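Local coordinates for protein alpha-glucosidase (Pseudoalteromonas sp. K8, PDB 5HQA) that hydrolyses alpha-glucosides as a calcium-containing glycoside hydrolase of family 97, here holding the inhibitor acarbose in its active-site pocket, at residues A[410-424]-A[437-451]. Numbering follows the deposited sequence.
With CA (calcium ion), chain C; AC1 (4,6-dideoxy-4-{[(1S,4R,5S,6S)-4,5,6-trihydroxy-3-(hydroxymethyl)cyclohex-2-en-1-yl]amino}-alpha-D-glucopyranose), chain B.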
ATOM      1  N   HIS A 410      -2.289  10.207 -12.385  1.00  9.90           N
ATOM      2  CA  HIS A 410      -1.873  10.120 -10.987  1.00  9.11           C
ATOM      3  C   HIS A 410      -0.496   9.499 -10.835  1.00 10.79           C
ATOM      4  O   HIS A 410       0.158   9.729  -9.818  1.00 12.45           O
ATOM      5  CB  HIS A 410      -2.854   9.282 -10.162  1.00  9.80           C
ATOM      6  CG  HIS A 410      -4.183   9.936  -9.934  1.00 12.82           C
ATOM      7  ND1 HIS A 410      -5.116  10.098 -10.936  1.00 11.79           N
ATOM      8  CD2 HIS A 410      -4.745  10.441  -8.808  1.00 12.05           C
ATOM      9  CE1 HIS A 410      -6.190  10.692 -10.440  1.00 13.06           C
ATOM     10  NE2 HIS A 410      -5.990  10.909  -9.149  1.00 11.11           N
ATOM     11  N   ASP A 411      -0.050   8.695 -11.803  1.00 10.35           N
ATOM     12  CA  ASP A 411       1.193   7.947 -11.635  1.00  9.71           C
ATOM     13  C   ASP A 411       2.264   8.335 -12.658  1.00 12.14           C
ATOM     14  O   ASP A 411       3.233   7.593 -12.857  1.00 11.81           O
ATOM     15  CB  ASP A 411       0.919   6.434 -11.645  1.00  9.70           C
ATOM     16  CG  ASP A 411       0.179   5.944 -12.891  1.00 14.27           C
ATOM     17  OD1 ASP A 411      -0.758   6.623 -13.371  1.00 15.00           O
ATOM     18  OD2 ASP A 411       0.516   4.829 -13.368  1.00 14.83           O
ATOM     19  N   GLY A 412       2.139   9.508 -13.289  1.00  9.41           N
ATOM     20  CA  GLY A 412       3.229  10.024 -14.091  1.00  9.70           C
ATOM     21  C   GLY A 412       4.302  10.707 -13.242  1.00 11.97           C
ATOM     22  O   GLY A 412       4.152  10.906 -12.035  1.00 10.30           O
ATOM     23  N   GLN A 413       5.411  11.065 -13.900  1.00 10.77           N
ATOM     24  CA  GLN A 413       6.495  11.769 -13.211  1.00 10.60           C
ATOM     25  C   GLN A 413       5.999  13.045 -12.531  1.00 13.46           C
ATOM     26  O   GLN A 413       6.404  13.354 -11.404  1.00 12.35           O
ATOM     27  CB  GLN A 413       7.617  12.096 -14.198  1.00 11.88           C
ATOM     28  CG  GLN A 413       8.757  12.922 -13.610  1.00 11.53           C
ATOM     29  CD  GLN A 413       9.794  13.279 -14.656  1.00 13.78           C
ATOM     30  OE1 GLN A 413       9.480  13.398 -15.842  1.00 14.56           O
ATOM     31  NE2 GLN A 413      11.040  13.444 -14.227  1.00 12.66           N
ATOM     32  N   PHE A 414       5.121  13.801 -13.200  1.00 12.85           N
ATOM     33  CA  PHE A 414       4.619  15.035 -12.602  1.00 11.09           C
ATOM     34  C   PHE A 414       3.981  14.771 -11.241  1.00 10.90           C
ATOM     35  O   PHE A 414       4.299  15.441 -10.251  1.00 12.29           O
ATOM     36  CB  PHE A 414       3.605  15.718 -13.526  1.00 11.16           C
ATOM     37  CG  PHE A 414       2.875  16.844 -12.854  1.00 16.26           C
ATOM     38  CD1 PHE A 414       3.496  18.081 -12.681  1.00 14.87           C
ATOM     39  CD2 PHE A 414       1.597  16.654 -12.331  1.00 18.08           C
ATOM     40  CE1 PHE A 414       2.839  19.117 -12.024  1.00 16.79           C
ATOM     41  CE2 PHE A 414       0.937  17.690 -11.669  1.00 15.88           C
ATOM     42  CZ  PHE A 414       1.561  18.917 -11.517  1.00 15.56           C
ATOM     43  N   MET A 415       3.057  13.806 -11.175  1.00 13.28           N
ATOM     44  CA  MET A 415       2.367  13.554  -9.912  1.00 11.65           C
ATOM     45  C   MET A 415       3.272  12.856  -8.908  1.00 11.49           C
ATOM     46  O   MET A 415       3.171  13.111  -7.698  1.00 11.54           O
ATOM     47  CB  MET A 415       1.087  12.745 -10.141  1.00 10.10           C
ATOM     48  CG  MET A 415      -0.100  13.630 -10.534  1.00 11.14           C
ATOM     49  SD  MET A 415      -0.452  14.912  -9.301  1.00 14.75           S
ATOM     50  CE  MET A 415      -0.863  13.949  -7.848  1.00 14.86           C
ATOM     51  N   VAL A 416       4.154  11.964  -9.377  1.00 10.55           N
ATOM     52  CA  VAL A 416       5.135  11.358  -8.474  1.00 11.54           C
ATOM     53  C   VAL A 416       5.864  12.450  -7.699  1.00 13.64           C
ATOM     54  O   VAL A 416       5.987  12.393  -6.470  1.00 14.55           O
ATOM     55  CB  VAL A 416       6.110  10.460  -9.259  1.00 10.21           C
ATOM     56  CG1 VAL A 416       7.381  10.178  -8.437  1.00 11.04           C
ATOM     57  CG2 VAL A 416       5.420   9.157  -9.664  1.00  9.79           C
ATOM     58  N   ASN A 417       6.297  13.495  -8.406  1.00 11.96           N
ATOM     59  CA  ASN A 417       6.973  14.606  -7.745  1.00 12.77           C
ATOM     60  C   ASN A 417       6.009  15.442  -6.909  1.00 13.43           C
ATOM     61  O   ASN A 417       6.394  15.964  -5.852  1.00 13.78           O
ATOM     62  CB  ASN A 417       7.672  15.480  -8.788  1.00 14.79           C
ATOM     63  CG  ASN A 417       8.897  14.803  -9.379  1.00 18.05           C
ATOM     64  OD1 ASN A 417       9.461  13.894  -8.762  1.00 19.47           O
ATOM     65  ND2 ASN A 417       9.310  15.231 -10.575  1.00 14.29           N
ATOM     66  N   GLU A 418       4.762  15.577  -7.363  1.00 13.75           N
ATOM     67  CA  GLU A 418       3.766  16.349  -6.632  1.00 13.69           C
ATOM     68  C   GLU A 418       3.449  15.711  -5.281  1.00 14.61           C
ATOM     69  O   GLU A 418       3.343  16.411  -4.265  1.00 14.86           O
ATOM     70  CB  GLU A 418       2.508  16.483  -7.494  1.00 14.48           C
ATOM     71  CG  GLU A 418       1.569  17.588  -7.078  1.00 18.27           C
ATOM     72  CD  GLU A 418       2.145  18.986  -7.277  1.00 23.34           C
ATOM     73  OE1 GLU A 418       2.946  19.207  -8.216  1.00 22.48           O
ATOM     74  OE2 GLU A 418       1.789  19.868  -6.471  1.00 25.18           O
ATOM     75  N   TYR A 419       3.300  14.383  -5.243  1.00 13.72           N
ATOM     76  CA  TYR A 419       3.036  13.715  -3.971  1.00 12.30           C
ATOM     77  C   TYR A 419       4.186  13.925  -2.999  1.00 13.28           C
ATOM     78  O   TYR A 419       3.973  14.217  -1.816  1.00 13.98           O
ATOM     79  CB  TYR A 419       2.823  12.215  -4.174  1.00 10.58           C
ATOM     80  CG  TYR A 419       1.548  11.799  -4.868  1.00 10.74           C
ATOM     81  CD1 TYR A 419       0.301  12.018  -4.278  1.00 11.16           C
ATOM     82  CD2 TYR A 419       1.594  11.138  -6.095  1.00 10.97           C
ATOM     83  CE1 TYR A 419      -0.870  11.606  -4.918  1.00 10.91           C
ATOM     84  CE2 TYR A 419       0.437  10.725  -6.740  1.00  9.48           C
ATOM     85  CZ  TYR A 419      -0.788  10.966  -6.148  1.00 11.08           C
ATOM     86  OH  TYR A 419      -1.935  10.543  -6.780  1.00 12.03           O
ATOM     87  N   LEU A 420       5.421  13.738  -3.473  1.00 12.93           N
ATOM     88  CA  LEU A 420       6.559  13.838  -2.567  1.00 12.58           C
ATOM     89  C   LEU A 420       6.739  15.265  -2.064  1.00 15.21           C
ATOM     90  O   LEU A 420       7.130  15.465  -0.911  1.00 17.08           O
ATOM     91  CB  LEU A 420       7.832  13.331  -3.252  1.00 14.25           C
ATOM     92  CG  LEU A 420       9.031  13.230  -2.303  1.00 16.40           C
ATOM     93  CD1 LEU A 420       8.708  12.317  -1.129  1.00 16.91           C
ATOM     94  CD2 LEU A 420      10.285  12.759  -3.026  1.00 16.12           C
ATOM     95  N   HIS A 421       6.432  16.266  -2.891  1.00 14.78           N
ATOM     96  CA  HIS A 421       6.485  17.639  -2.403  1.00 15.38           C
ATOM     97  C   HIS A 421       5.547  17.827  -1.220  1.00 15.84           C
ATOM     98  O   HIS A 421       5.918  18.443  -0.215  1.00 16.71           O
ATOM     99  CB  HIS A 421       6.122  18.624  -3.510  1.00 16.87           C
ATOM    100  CG  HIS A 421       5.827  19.999  -2.995  1.00 18.65           C
ATOM    101  ND1 HIS A 421       6.812  20.844  -2.529  1.00 23.63           N
ATOM    102  CD2 HIS A 421       4.655  20.657  -2.827  1.00 19.55           C
ATOM    103  CE1 HIS A 421       6.262  21.973  -2.118  1.00 22.51           C
ATOM    104  NE2 HIS A 421       4.955  21.888  -2.289  1.00 22.15           N
ATOM    105  N   ASN A 422       4.328  17.297  -1.333  1.00 14.60           N
ATOM    106  CA  ASN A 422       3.342  17.387  -0.257  1.00 13.64           C
ATOM    107  C   ASN A 422       3.864  16.730   1.020  1.00 16.44           C
ATOM    108  O   ASN A 422       3.773  17.303   2.117  1.00 17.04           O
ATOM    109  CB  ASN A 422       2.037  16.738  -0.739  1.00 12.89           C
ATOM    110  CG  ASN A 422       0.934  16.768   0.300  1.00 18.70           C
ATOM    111  OD1 ASN A 422       0.551  15.728   0.835  1.00 20.42           O
ATOM    112  ND2 ASN A 422       0.395  17.953   0.567  1.00 17.07           N
ATOM    113  N   VAL A 423       4.440  15.532   0.889  1.00 13.25           N
ATOM    114  CA  VAL A 423       4.962  14.800   2.044  1.00 14.40           C
ATOM    115  C   VAL A 423       6.132  15.545   2.680  1.00 15.04           C
ATOM    116  O   VAL A 423       6.223  15.660   3.908  1.00 14.53           O
ATOM    117  CB  VAL A 423       5.359  13.374   1.615  1.00 15.64           C
ATOM    118  CG1 VAL A 423       6.170  12.677   2.701  1.00 16.33           C
ATOM    119  CG2 VAL A 423       4.104  12.564   1.250  1.00 13.35           C
ATOM    120  N   LYS A 424       7.046  16.061   1.858  1.00 15.26           N
ATOM    121  CA  LYS A 424       8.204  16.762   2.404  1.00 16.65           C
ATOM    122  C   LYS A 424       7.798  18.071   3.069  1.00 18.50           C
ATOM    123  O   LYS A 424       8.343  18.437   4.119  1.00 19.87           O
ATOM    124  CB  LYS A 424       9.224  17.032   1.300  1.00 16.96           C
ATOM    125  CG  LYS A 424      10.031  15.834   0.846  1.00 17.95           C
ATOM    126  CD  LYS A 424      10.813  16.244  -0.386  1.00 24.89           C
ATOM    127  CE  LYS A 424      12.023  15.392  -0.628  1.00 33.72           C
ATOM    128  NZ  LYS A 424      12.705  15.836  -1.880  1.00 36.93           N
ATOM    129  N   GLU A 437      -6.251   8.073  -3.312  1.00  9.73           N
ATOM    130  CA  GLU A 437      -5.931   8.169  -4.732  1.00  9.56           C
ATOM    131  C   GLU A 437      -4.452   8.527  -4.905  1.00 11.80           C
ATOM    132  O   GLU A 437      -4.116   9.579  -5.459  1.00 10.79           O
ATOM    133  CB  GLU A 437      -6.827   9.166  -5.458  1.00 11.33           C
ATOM    134  CG  GLU A 437      -8.310   8.803  -5.344  1.00 12.93           C
ATOM    135  CD  GLU A 437      -8.872   9.120  -3.965  1.00 16.30           C
ATOM    136  OE1 GLU A 437      -8.634  10.250  -3.493  1.00 16.06           O
ATOM    137  OE2 GLU A 437      -9.510   8.235  -3.334  1.00 16.42           O
ATOM    138  N   PRO A 438      -3.543   7.663  -4.436  1.00 11.51           N
ATOM    139  CA  PRO A 438      -2.120   8.002  -4.374  1.00  9.52           C
ATOM    140  C   PRO A 438      -1.362   7.472  -5.569  1.00 11.87           C
ATOM    141  O   PRO A 438      -1.944   6.845  -6.461  1.00 11.27           O
ATOM    142  CB  PRO A 438      -1.673   7.257  -3.118  1.00  9.22           C
ATOM    143  CG  PRO A 438      -2.424   5.947  -3.269  1.00  9.25           C
ATOM    144  CD  PRO A 438      -3.783   6.323  -3.877  1.00 11.04           C
ATOM    145  N   ILE A 439      -0.050   7.694  -5.569  1.00 12.17           N
ATOM    146  CA  ILE A 439       0.861   6.809  -6.285  1.00 12.03           C
ATOM    147  C   ILE A 439       1.003   5.534  -5.461  1.00 11.03           C
ATOM    148  O   ILE A 439       0.950   5.560  -4.225  1.00 11.02           O
ATOM    149  CB  ILE A 439       2.224   7.496  -6.515  1.00 10.51           C
ATOM    150  CG1 ILE A 439       3.199   6.568  -7.250  1.00 10.25           C
ATOM    151  CG2 ILE A 439       2.854   7.931  -5.177  1.00 10.64           C
ATOM    152  CD1 ILE A 439       2.800   6.272  -8.694  1.00  9.63           C
ATOM    153  N   LYS A 440       1.164   4.402  -6.142  1.00  9.94           N
ATOM    154  CA  LYS A 440       1.377   3.144  -5.436  1.00 10.27           C
ATOM    155  C   LYS A 440       2.584   3.247  -4.508  1.00 12.04           C
ATOM    156  O   LYS A 440       3.518   4.021  -4.748  1.00 11.85           O
ATOM    157  CB  LYS A 440       1.579   2.008  -6.436  1.00 11.05           C
ATOM    158  CG  LYS A 440       2.869   2.171  -7.254  1.00 11.14           C
ATOM    159  CD  LYS A 440       2.877   1.267  -8.486  1.00 12.29           C
ATOM    160  CE  LYS A 440       4.166   1.463  -9.275  1.00 11.66           C
ATOM    161  NZ  LYS A 440       4.231   0.619 -10.510  1.00 11.24           N
ATOM    162  N   ASP A 441       2.532   2.479  -3.421  1.00 10.16           N
ATOM    163  CA  ASP A 441       3.615   2.434  -2.444  1.00 10.71           C
ATOM    164  C   ASP A 441       4.831   1.757  -3.072  1.00 12.08           C
ATOM    165  O   ASP A 441       4.710   0.682  -3.669  1.00 10.97           O
ATOM    166  CB  ASP A 441       3.133   1.666  -1.204  1.00 10.12           C
ATOM    167  CG  ASP A 441       4.094   1.759  -0.012  1.00 15.79           C
ATOM    168  OD1 ASP A 441       5.313   1.961  -0.217  1.00 14.71           O
ATOM    169  OD2 ASP A 441       3.609   1.612   1.144  1.00 15.12           O
ATOM    170  N   THR A 442       5.998   2.404  -2.988  1.00  9.47           N
ATOM    171  CA  THR A 442       7.232   1.782  -3.466  1.00  9.57           C
ATOM    172  C   THR A 442       8.302   1.780  -2.379  1.00 13.47           C
ATOM    173  O   THR A 442       9.498   1.695  -2.687  1.00 13.28           O
ATOM    174  CB  THR A 442       7.748   2.459  -4.746  1.00 10.68           C
ATOM    175  OG1 THR A 442       8.034   3.841  -4.497  1.00 11.14           O
ATOM    176  CG2 THR A 442       6.686   2.367  -5.853  1.00  9.41           C
ATOM    177  N   GLY A 443       7.888   1.857  -1.111  1.00 10.97           N
ATOM    178  CA  GLY A 443       8.801   1.762   0.014  1.00 10.44           C
ATOM    179  C   GLY A 443       9.359   3.074   0.519  1.00 12.77           C
ATOM    180  O   GLY A 443      10.253   3.055   1.375  1.00 12.62           O
ATOM    181  N   LEU A 444       8.861   4.214   0.035  1.00 12.02           N
ATOM    182  CA  LEU A 444       9.456   5.489   0.412  1.00 13.92           C
ATOM    183  C   LEU A 444       9.214   5.857   1.877  1.00 13.36           C
ATOM    184  O   LEU A 444       9.885   6.768   2.380  1.00 14.41           O
ATOM    185  CB  LEU A 444       8.933   6.595  -0.511  1.00 13.38           C
ATOM    186  CG  LEU A 444       9.531   6.549  -1.917  1.00 12.70           C
ATOM    187  CD1 LEU A 444       8.707   7.388  -2.882  1.00 14.00           C
ATOM    188  CD2 LEU A 444      10.975   7.045  -1.863  1.00 13.94           C
ATOM    189  N   ARG A 445       8.297   5.172   2.574  1.00 11.82           N
ATOM    190  CA  ARG A 445       8.165   5.372   4.017  1.00 12.57           C
ATOM    191  C   ARG A 445       9.479   5.127   4.758  1.00 14.13           C
ATOM    192  O   ARG A 445       9.666   5.655   5.860  1.00 14.15           O
ATOM    193  CB  ARG A 445       7.068   4.458   4.589  1.00 11.72           C
ATOM    194  CG  ARG A 445       7.357   2.959   4.399  1.00 12.05           C
ATOM    195  CD  ARG A 445       6.179   2.093   4.849  1.00 12.69           C
ATOM    196  NE  ARG A 445       6.265   0.718   4.347  1.00 12.55           N
ATOM    197  CZ  ARG A 445       6.395  -0.372   5.112  1.00 13.33           C
ATOM    198  NH1 ARG A 445       6.471  -0.278   6.443  1.00 10.98           N
ATOM    199  NH2 ARG A 445       6.438  -1.574   4.539  1.00 12.77           N
ATOM    200  N   ARG A 446      10.393   4.330   4.201  1.00 12.05           N
ATOM    201  CA  ARG A 446      11.693   4.186   4.846  1.00 12.64           C
ATOM    202  C   ARG A 446      12.442   5.509   4.837  1.00 14.69           C
ATOM    203  O   ARG A 446      13.010   5.931   5.852  1.00 15.68           O
ATOM    204  CB  ARG A 446      12.528   3.110   4.158  1.00 12.64           C
ATOM    205  CG  ARG A 446      13.931   3.043   4.770  1.00 13.33           C
ATOM    206  CD  ARG A 446      14.826   2.037   4.099  1.00 13.43           C
ATOM    207  NE  ARG A 446      16.043   1.864   4.879  1.00 14.31           N
ATOM    208  CZ  ARG A 446      17.012   1.009   4.571  1.00 16.80           C
ATOM    209  NH1 ARG A 446      16.904   0.240   3.495  1.00 15.48           N
ATOM    210  NH2 ARG A 446      18.085   0.919   5.345  1.00 15.64           N
ATOM    211  N   THR A 447      12.442   6.182   3.688  1.00 13.76           N
ATOM    212  CA  THR A 447      13.186   7.420   3.502  1.00 15.29           C
ATOM    213  C   THR A 447      12.474   8.602   4.149  1.00 15.88           C
ATOM    214  O   THR A 447      13.127   9.508   4.685  1.00 15.32           O
ATOM    215  CB  THR A 447      13.367   7.668   2.004  1.00 15.69           C
ATOM    216  OG1 THR A 447      13.777   6.446   1.372  1.00 15.96           O
ATOM    217  CG2 THR A 447      14.409   8.742   1.757  1.00 14.06           C
ATOM    218  N   TYR A 448      11.140   8.606   4.088  1.00 14.23           N
ATOM    219  CA  TYR A 448      10.295   9.685   4.601  1.00 15.97           C
ATOM    220  C   TYR A 448       9.260   9.059   5.519  1.00 15.66           C
ATOM    221  O   TYR A 448       8.126   8.790   5.104  1.00 15.35           O
ATOM    222  CB  TYR A 448       9.624  10.454   3.463  1.00 14.81           C
ATOM    223  CG  TYR A 448      10.639  11.002   2.499  1.00 16.74           C
ATOM    224  CD1 TYR A 448      11.352  12.156   2.798  1.00 20.32           C
ATOM    225  CD2 TYR A 448      10.922  10.342   1.314  1.00 16.33           C
ATOM    226  CE1 TYR A 448      12.306  12.656   1.928  1.00 19.50           C
ATOM    227  CE2 TYR A 448      11.870  10.834   0.437  1.00 19.37           C
ATOM    228  CZ  TYR A 448      12.559  11.987   0.752  1.00 20.54           C
ATOM    229  OH  TYR A 448      13.503  12.468  -0.123  1.00 24.59           O
ATOM    230  N   PRO A 449       9.624   8.802   6.778  1.00 14.28           N
ATOM    231  CA  PRO A 449       8.736   8.044   7.665  1.00 13.14           C
ATOM    232  C   PRO A 449       7.456   8.766   8.054  1.00 14.92           C
ATOM    233  O   PRO A 449       6.656   8.180   8.792  1.00 15.89           O
ATOM    234  CB  PRO A 449       9.613   7.791   8.896  1.00 13.75           C
ATOM    235  CG  PRO A 449      11.037   7.857   8.361  1.00 14.31           C
ATOM    236  CD  PRO A 449      10.989   8.925   7.320  1.00 13.97           C
ATOM    237  N   ASN A 450       7.208   9.993   7.602  1.00 13.20           N
ATOM    238  CA  ASN A 450       5.899  10.589   7.839  1.00 13.05           C
ATOM    239  C   ASN A 450       4.893  10.229   6.755  1.00 12.97           C
ATOM    240  O   ASN A 450       3.722  10.606   6.866  1.00 14.23           O
ATOM    241  CB  ASN A 450       6.005  12.112   7.963  1.00 13.55           C
ATOM    242  CG  ASN A 450       6.353  12.770   6.660  1.00 15.85           C
ATOM    243  OD1 ASN A 450       7.219  12.292   5.929  1.00 15.89           O
ATOM    244  ND2 ASN A 450       5.661  13.856   6.336  1.00 16.12           N
ATOM    245  N   TRP A 451       5.314   9.512   5.710  1.00 12.02           N
ATOM    246  CA  TRP A 451       4.383   9.017   4.693  1.00 12.34           C
ATOM    247  C   TRP A 451       3.851   7.678   5.194  1.00 14.10           C
ATOM    248  O   TRP A 451       4.322   6.602   4.820  1.00 13.99           O
ATOM    249  CB  TRP A 451       5.068   8.888   3.336  1.00 11.22           C
ATOM    250  CG  TRP A 451       4.107   9.014   2.180  1.00 12.08           C
ATOM    251  CD1 TRP A 451       2.740   9.032   2.247  1.00 11.80           C
ATOM    252  CD2 TRP A 451       4.442   9.179   0.800  1.00 12.64           C
ATOM    253  NE1 TRP A 451       2.205   9.192   0.990  1.00 12.31           N
ATOM    254  CE2 TRP A 451       3.230   9.286   0.084  1.00 12.09           C
ATOM    255  CE3 TRP A 451       5.650   9.252   0.100  1.00 14.70           C
ATOM    256  CZ2 TRP A 451       3.191   9.459  -1.300  1.00 12.19           C
ATOM    257  CZ3 TRP A 451       5.611   9.432  -1.277  1.00 14.92           C
ATOM    258  CH2 TRP A 451       4.390   9.534  -1.960  1.00 14.49           C
TER
HETATM  259 CA    CA C 701     -10.893   6.359  -2.659  1.00 13.54          CA
HETATM  260  C1  AC1 B   3     -15.048   8.132  -6.293  1.00 28.84           C
HETATM  261  O2  AC1 B   3     -13.311   6.741  -7.178  1.00 22.59           O
HETATM  262  C2  AC1 B   3     -13.587   7.725  -6.167  1.00 22.81           C
HETATM  263  C4A AC1 B   3     -13.088  10.028   1.047  1.00 15.05           C
HETATM  264  C3  AC1 B   3     -13.271   7.206  -4.790  1.00 17.22           C
HETATM  265  O3  AC1 B   3     -11.904   6.762  -4.724  1.00 15.78           O
HETATM  266  C4  AC1 B   3     -13.563   8.270  -3.764  1.00 15.63           C
HETATM  267  N4A AC1 B   3     -13.011   7.957  -2.408  1.00 14.18           N
HETATM  268  C5  AC1 B   3     -15.083   8.281  -3.783  1.00 23.06           C
HETATM  269  O5  AC1 B   3     -15.519   8.874  -5.077  1.00 25.95           O
HETATM  270  C6  AC1 B   3     -15.722   9.048  -2.667  1.00 22.42           C
HETATM  271  C1B AC1 B   3     -12.235   9.078  -1.766  1.00 19.62           C
HETATM  272  C2B AC1 B   3     -11.606   8.571  -0.306  1.00 19.86           C
HETATM  273  O2B AC1 B   3     -10.940   7.329  -0.532  1.00 13.05           O
HETATM  274  C3B AC1 B   3     -12.600   8.511   0.687  1.00 18.63           C
HETATM  275  O3B AC1 B   3     -12.138   7.902   1.918  1.00 17.17           O
HETATM  276  O4  AC1 B   3     -14.179   9.988   1.946  1.00 14.28           O
HETATM  277  C5B AC1 B   3     -13.456  10.795  -0.121  1.00 14.41           C
HETATM  278  C7B AC1 B   3     -12.970  10.285  -1.587  1.00 14.01           C
HETATM  279  C6B AC1 B   3     -13.731  12.294   0.084  1.00 15.74           C
HETATM  280  O6B AC1 B   3     -12.506  12.925   0.292  1.00 22.24           O
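Tyr419 runs from helix 413-428 across Ile439 to Glu437, in the loop that follows strand 432-435 of the parallel barrel sheet. Its CG lies anti to the carbonyl carbon (chi1 -70°), which lays the ring beside Ile439. Tyr419 CB touches the indole of Trp451, 3.8 Å from Trp451 CH2. Along the ring, Tyr419 CD2 packs against Ile439 CG2 at 3.6 Å. Farther out, the backbone N of Ile439 sits over one face, 3.3 Å from Tyr419 CE2 and close to Tyr419 CZ. At the tip, Tyr419 OH donates a 2.7 Å hydrogen bond to Glu437 O. The hydroxyl comes in at a C=O...donor angle of 137°, tilted 16° from the carbonyl plane. A phenylalanine in place of Tyr419 would probably leave the buried Glu437 carbonyl without this donor.

Farther along the helix, Val423 places CG2 over the centre of the Trp451 ring system, a CH-pi contact. Asn450 ND2 lies 3.1 Å from Val423 O and gives it a nearly straight hydrogen bond; ND2 also has a partner at Ile431. Leu420 CD1 lies over one face of Tyr448.

The carboxylate of Glu437 faces the pocket. Glu437 OE2 binds calcium at 2.4 Å, together with Glu154, Glu455, Glu461 and the acarbose unit; Glu437 also has a polar partner in Tyr389. Tyr419 is thus a second-shell residue: it grips the backbone of a calcium ligand and probably helps position that carboxylate.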